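CELL WALL surface anchor family protein (Streptococcus pneumoniae, PDB 2WW8) forms the adhesive subunit of the pneumococcal pilus and probably binds host-cell surfaces through a metal-bearing integrin-like domain. Local coordinates at residues A[279-284]-A[320-325]; A[285-290]-A[310-315]. All blocks are in the same frame, centred on the assembly; numbering follows the deposited sequence.

In the fold
Both segments of contact 2 lie between the two segments of contact 1 in the chain. Residues 279-284 run straight into strand 284-292, and strand 311-315 leads back towards 320-325. Contact 2 therefore lies within the excursion that contact 1 closes at its base. Their centres are about 19 Å apart. The two meet where Gly282 O probably accepts a hydrogen bond from Asn315 ND2 at 2.9 Å. Contact 1 sits at the parallel sheet of the integrin-like domain, and contact 2 in an antiparallel sheet beyond it. A magnesium ion held by Ser234, Ser236 and Asp387 lies about 10 Å from the Phe280 side chain and about 12 Å from that of Lys289.

Contact 1. Residues A[279-284]-A[320-325]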
loop_
_atom_site.group_PDB
_atom_site.type_symbol
_atom_site.label_atom_id
_atom_site.label_comp_id
_atom_site.label_asym_id
_atom_site.label_seq_id
_atom_site.Cartn_x
_atom_site.Cartn_y
_atom_site.Cartn_z
ATOM N N ILE A 279 27.358 35.313 -2.414
ATOM C CA ILE A 279 26.484 34.235 -2.828
ATOM C C ILE A 279 27.109 32.905 -2.379
ATOM O O ILE A 279 28.259 32.623 -2.691
ATOM C CB ILE A 279 26.278 34.186 -4.376
ATOM C CG1 ILE A 279 25.806 35.541 -4.921
ATOM C CG2 ILE A 279 25.425 32.938 -4.718
ATOM C CD1 ILE A 279 24.602 36.016 -4.176
ATOM N N PHE A 280 26.359 32.084 -1.646
ATOM C CA PHE A 280 26.904 30.852 -1.128
ATOM C C PHE A 280 26.817 29.742 -2.196
ATOM O O PHE A 280 25.830 29.036 -2.296
ATOM C CB PHE A 280 26.167 30.452 0.188
ATOM C CG PHE A 280 26.635 31.198 1.386
ATOM C CD1 PHE A 280 27.658 32.169 1.274
ATOM C CD2 PHE A 280 26.078 30.951 2.644
ATOM C CE1 PHE A 280 28.124 32.800 2.405
ATOM C CE2 PHE A 280 26.543 31.609 3.796
ATOM C CZ PHE A 280 27.599 32.524 3.656
ATOM N N ASP A 281 27.838 29.632 -3.034
ATOM C CA ASP A 281 27.805 28.813 -4.237
ATOM C C ASP A 281 28.991 27.862 -4.337
ATOM O O ASP A 281 29.209 27.216 -5.376
ATOM C CB ASP A 281 27.721 29.682 -5.508
ATOM C CG ASP A 281 29.007 30.507 -5.704
ATOM O OD1 ASP A 281 29.967 30.410 -4.883
ATOM O OD2 ASP A 281 29.060 31.258 -6.694
ATOM N N GLY A 282 29.780 27.756 -3.268
ATOM C CA GLY A 282 30.868 26.780 -3.284
ATOM C C GLY A 282 32.213 27.293 -3.753
ATOM O O GLY A 282 33.241 26.614 -3.599
ATOM N N THR A 283 32.217 28.489 -4.332
ATOM C CA THR A 283 33.446 29.051 -4.899
ATOM C C THR A 283 34.306 29.685 -3.828
ATOM O O THR A 283 33.859 30.043 -2.731
ATOM C CB THR A 283 33.194 30.115 -6.004
ATOM O OG1 THR A 283 32.395 31.207 -5.476
ATOM C CG2 THR A 283 32.436 29.470 -7.214
ATOM N N GLU A 284 35.578 29.853 -4.170
ATOM C CA GLU A 284 36.500 30.534 -3.268
ATOM C C GLU A 284 36.196 32.015 -3.192
ATOM O O GLU A 284 35.926 32.606 -4.222
ATOM C CB GLU A 284 37.949 30.336 -3.723
ATOM C CG GLU A 284 38.927 30.649 -2.615
ATOM C CD GLU A 284 40.336 30.228 -2.997
ATOM O OE1 GLU A 284 40.765 29.108 -2.685
ATOM O OE2 GLU A 284 41.020 31.014 -3.664
ATOM N N SER A 320 23.514 26.983 -3.242
ATOM C CA SER A 320 22.753 27.627 -4.321
ATOM C C SER A 320 22.440 26.631 -5.441
ATOM O O SER A 320 23.051 25.558 -5.535
ATOM C CB SER A 320 23.455 28.883 -4.828
ATOM O OG SER A 320 23.456 29.813 -3.766
ATOM N N TYR A 321 21.405 26.938 -6.235
ATOM C CA TYR A 321 21.170 26.179 -7.434
ATOM C C TYR A 321 20.864 27.169 -8.533
ATOM O O TYR A 321 19.707 27.592 -8.736
ATOM C CB TYR A 321 20.073 25.137 -7.190
ATOM C CG TYR A 321 20.097 24.121 -8.301
ATOM C CD1 TYR A 321 19.473 24.395 -9.535
ATOM C CD2 TYR A 321 20.739 22.896 -8.137
ATOM C CE1 TYR A 321 19.467 23.475 -10.567
ATOM C CE2 TYR A 321 20.760 21.947 -9.173
ATOM C CZ TYR A 321 20.129 22.272 -10.358
ATOM O OH TYR A 321 20.181 21.365 -11.370
ATOM N N LEU A 322 21.923 27.571 -9.229
ATOM C CA LEU A 322 21.884 28.832 -9.972
ATOM C C LEU A 322 21.348 28.634 -11.402
ATOM O O LEU A 322 21.718 29.401 -12.292
ATOM C CB LEU A 322 23.281 29.442 -10.089
ATOM C CG LEU A 322 23.814 29.874 -8.730
ATOM C CD1 LEU A 322 25.303 30.306 -8.728
ATOM C CD2 LEU A 322 22.898 30.835 -7.984
ATOM N N LYS A 323 20.518 27.612 -11.609
ATOM C CA LYS A 323 19.915 27.293 -12.896
ATOM C C LYS A 323 18.397 27.055 -12.727
ATOM O O LYS A 323 17.953 26.246 -11.853
ATOM C CB LYS A 323 20.623 26.057 -13.421
ATOM C CG LYS A 323 20.402 25.762 -14.898
ATOM C CD LYS A 323 20.908 24.365 -15.294
ATOM C CE LYS A 323 19.782 23.344 -15.321
ATOM N NZ LYS A 323 20.335 21.967 -15.213
ATOM N N LEU A 324 17.594 27.822 -13.490
ATOM C CA LEU A 324 16.128 27.627 -13.556
ATOM C C LEU A 324 15.905 26.222 -14.084
ATOM O O LEU A 324 16.465 25.862 -15.137
ATOM C CB LEU A 324 15.484 28.612 -14.546
ATOM C CG LEU A 324 15.267 29.998 -13.933
ATOM C CD1 LEU A 324 14.729 30.879 -15.043
ATOM C CD2 LEU A 324 14.337 29.888 -12.748
ATOM N N THR A 325 15.118 25.405 -13.384
ATOM C CA THR A 325 14.982 24.004 -13.778
ATOM C C THR A 325 13.564 23.508 -13.468
ATOM O O THR A 325 12.992 23.950 -12.464
ATOM C CB THR A 325 15.981 23.058 -13.054
ATOM O OG1 THR A 325 15.833 21.712 -13.542
ATOM C CG2 THR A 325 15.767 22.971 -11.557
#
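Ser320 carries most of this small, buried contact. Ser320 OG lies anti to the carbonyl carbon (chi1 -65°) and donates a hydrogen bond to Phe280 O at 2.9 Å. The hydroxyl comes from above the carbonyl plane, 56° out of it. Ser320 OG also touches the branch methyl CG2 of Ile279 at 3.8 Å. It also bonds to the backbone N of Thr274, so this buried hydroxyl ties the loop to strand 269-275. Leu322 points back to the loop, and its CD1 meets Asp281 CB at 4.1 Å. The Leu322 side chain also packs on Val273 and on helix 359-373. The carboxylate of Asp281 is occupied within its own loop. Asp281 OD1 accepts from Thr283 N at 3.0 Å, from above the carboxylate plane, and from Thr283 OG1 at 2.6 Å, on the syn lone pair. Two donors on one oxygen fix the rotation of the carboxylate. The loop thus combines an inverse gamma turn centred on Phe280 with an Asx turn at Asp281, beside the edge strand 269-275 of the parallel sheet in an integrin-like, von Willebrand A-type fold.

Contact 2. Residues A[285-290]-A[310-315]; sequences FTVEKG and TSFTTN
Thr286 and Thr313 face each other as a non-hydrogen-bonded pair and join through their hydroxyls, OG1 to OG1 at 2.7 Å. Both have OG1 anti to the carbonyl carbon (chi1 -64° and -60°). This sets the two hydroxyls tip to tip, while the side chains cross obliquely. On the same face, Glu288 CG lies 4.0 Å from Ser311 CB. Beyond CG the Glu288 chain is extended, and its carboxylate goes to Arg298 and His438. The strands form an antiparallel beta ladder, at 163° between their directions, in the antiparallel sheet that projects from the integrin-like domain. Phe285 with Thr314 and Val287 with Phe312 are the hydrogen-bonded pairs. Phe312 N reaches Val287 O at 2.9 Å, nearly along the C=O axis. Lys289 N extends the pairing to Thr310 O at 2.9 Å, though from above the carbonyl plane. Val287 and Phe312 make an apolar contact on the other face, which they share with Phe285 and Thr314. Val287 CG2 takes the crowded position between backbone N and carbonyl carbon, and touches Phe312 CB at 4.0 Å. Lys289 bends at chi2 and crosses Phe312 at about a right angle. Lys289 CG meets the edge of the Phe312 ring at CE2, 3.7 Å away, and CB lies in the ring plane. The Lys289 ammonium continues to Asp444 O, while Trp305 makes an edge-to-face contact with the Phe312 ring.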
loop_
_atom_site.group_PDB
_atom_site.type_symbol
_atom_site.label_atom_id
_atom_site.label_comp_id
_atom_site.label_asym_id
_atom_site.label_seq_id
_atom_site.Cartn_x
_atom_site.Cartn_y
_atom_site.Cartn_z
ATOM N N PHE A 285 36.180 32.591 -1.990
ATOM C CA PHE A 285 35.882 34.002 -1.795
ATOM C C PHE A 285 36.748 34.566 -0.680
ATOM O O PHE A 285 37.172 33.803 0.184
ATOM C CB PHE A 285 34.393 34.175 -1.463
ATOM C CG PHE A 285 33.929 35.592 -1.680
ATOM C CD1 PHE A 285 33.935 36.119 -2.973
ATOM C CD2 PHE A 285 33.554 36.398 -0.623
ATOM C CE1 PHE A 285 33.562 37.426 -3.205
ATOM C CE2 PHE A 285 33.196 37.728 -0.828
ATOM C CZ PHE A 285 33.181 38.235 -2.147
ATOM N N THR A 286 36.977 35.884 -0.680
ATOM C CA THR A 286 37.756 36.637 0.295
ATOM C C THR A 286 36.864 37.756 0.840
ATOM O O THR A 286 36.199 38.499 0.069
ATOM C CB THR A 286 39.029 37.193 -0.329
ATOM O OG1 THR A 286 39.889 36.108 -0.744
ATOM C CG2 THR A 286 39.853 38.028 0.719
ATOM N N VAL A 287 36.870 37.891 2.168
ATOM C CA VAL A 287 36.277 39.059 2.845
ATOM C C VAL A 287 37.370 39.762 3.655
ATOM O O VAL A 287 38.344 39.119 4.033
ATOM C CB VAL A 287 35.108 38.737 3.805
ATOM C CG1 VAL A 287 33.898 38.265 2.991
ATOM C CG2 VAL A 287 35.559 37.730 4.856
ATOM N N GLU A 288 37.209 41.071 3.877
ATOM C CA GLU A 288 38.062 41.800 4.781
ATOM C C GLU A 288 37.349 42.198 6.046
ATOM O O GLU A 288 36.133 42.477 6.049
ATOM C CB GLU A 288 38.670 43.053 4.154
ATOM C CG GLU A 288 39.758 42.779 3.148
ATOM C CD GLU A 288 40.428 44.098 2.706
ATOM O OE1 GLU A 288 40.564 45.047 3.525
ATOM O OE2 GLU A 288 40.833 44.199 1.535
ATOM N N LYS A 289 38.137 42.252 7.123
ATOM C CA LYS A 289 37.602 42.642 8.417
ATOM C C LYS A 289 38.598 43.548 9.152
ATOM O O LYS A 289 39.735 43.695 8.696
ATOM C CB LYS A 289 37.424 41.373 9.244
ATOM C CG LYS A 289 36.335 40.455 8.750
ATOM C CD LYS A 289 34.955 41.013 8.901
ATOM C CE LYS A 289 34.027 40.041 8.161
ATOM N NZ LYS A 289 32.566 40.400 8.432
ATOM N N GLY A 290 38.155 44.174 10.243
ATOM C CA GLY A 290 39.080 44.913 11.084
ATOM C C GLY A 290 38.860 46.414 10.916
ATOM O O GLY A 290 38.032 46.917 10.104
ATOM N N THR A 310 43.607 40.509 8.553
ATOM C CA THR A 310 42.637 41.497 8.096
ATOM C C THR A 310 41.819 40.951 6.929
ATOM O O THR A 310 40.889 41.598 6.439
ATOM C CB THR A 310 43.355 42.774 7.686
ATOM O OG1 THR A 310 44.378 42.448 6.724
ATOM C CG2 THR A 310 43.988 43.371 8.994
ATOM N N SER A 311 42.154 39.763 6.458
ATOM C CA SER A 311 41.283 39.167 5.447
ATOM C C SER A 311 41.132 37.684 5.665
ATOM O O SER A 311 41.949 37.059 6.346
ATOM C CB SER A 311 41.806 39.486 4.036
ATOM O OG SER A 311 42.928 38.712 3.762
ATOM N N PHE A 312 40.088 37.098 5.081
ATOM C CA PHE A 312 39.808 35.690 5.282
ATOM C C PHE A 312 39.399 35.153 3.913
ATOM O O PHE A 312 38.620 35.814 3.204
ATOM C CB PHE A 312 38.606 35.507 6.249
ATOM C CG PHE A 312 38.868 35.989 7.674
ATOM C CD1 PHE A 312 39.515 35.155 8.602
ATOM C CD2 PHE A 312 38.558 37.285 8.054
ATOM C CE1 PHE A 312 39.776 35.570 9.927
ATOM C CE2 PHE A 312 38.835 37.740 9.355
ATOM C CZ PHE A 312 39.431 36.878 10.286
ATOM N N THR A 313 39.911 33.963 3.599
ATOM C CA THR A 313 39.652 33.352 2.294
ATOM C C THR A 313 39.244 31.899 2.480
ATOM O O THR A 313 39.882 31.143 3.239
ATOM C CB THR A 313 40.892 33.382 1.400
ATOM O OG1 THR A 313 41.241 34.757 1.224
ATOM C CG2 THR A 313 40.552 32.725 0.032
ATOM N N THR A 314 38.175 31.512 1.814
ATOM C CA THR A 314 37.784 30.086 1.872
ATOM C C THR A 314 36.763 29.781 0.780
ATOM O O THR A 314 36.290 30.726 0.173
ATOM C CB THR A 314 37.139 29.700 3.263
ATOM O OG1 THR A 314 36.909 28.269 3.280
ATOM C CG2 THR A 314 35.801 30.369 3.536
ATOM N N ASN A 315 36.391 28.519 0.550
ATOM C CA ASN A 315 35.212 28.197 -0.272
ATOM C C ASN A 315 33.953 28.352 0.587
ATOM O O ASN A 315 33.869 27.847 1.712
ATOM C CB ASN A 315 35.285 26.758 -0.828
ATOM C CG ASN A 315 36.412 26.584 -1.850
ATOM O OD1 ASN A 315 37.568 26.650 -1.460
ATOM N ND2 ASN A 315 36.096 26.384 -3.136
#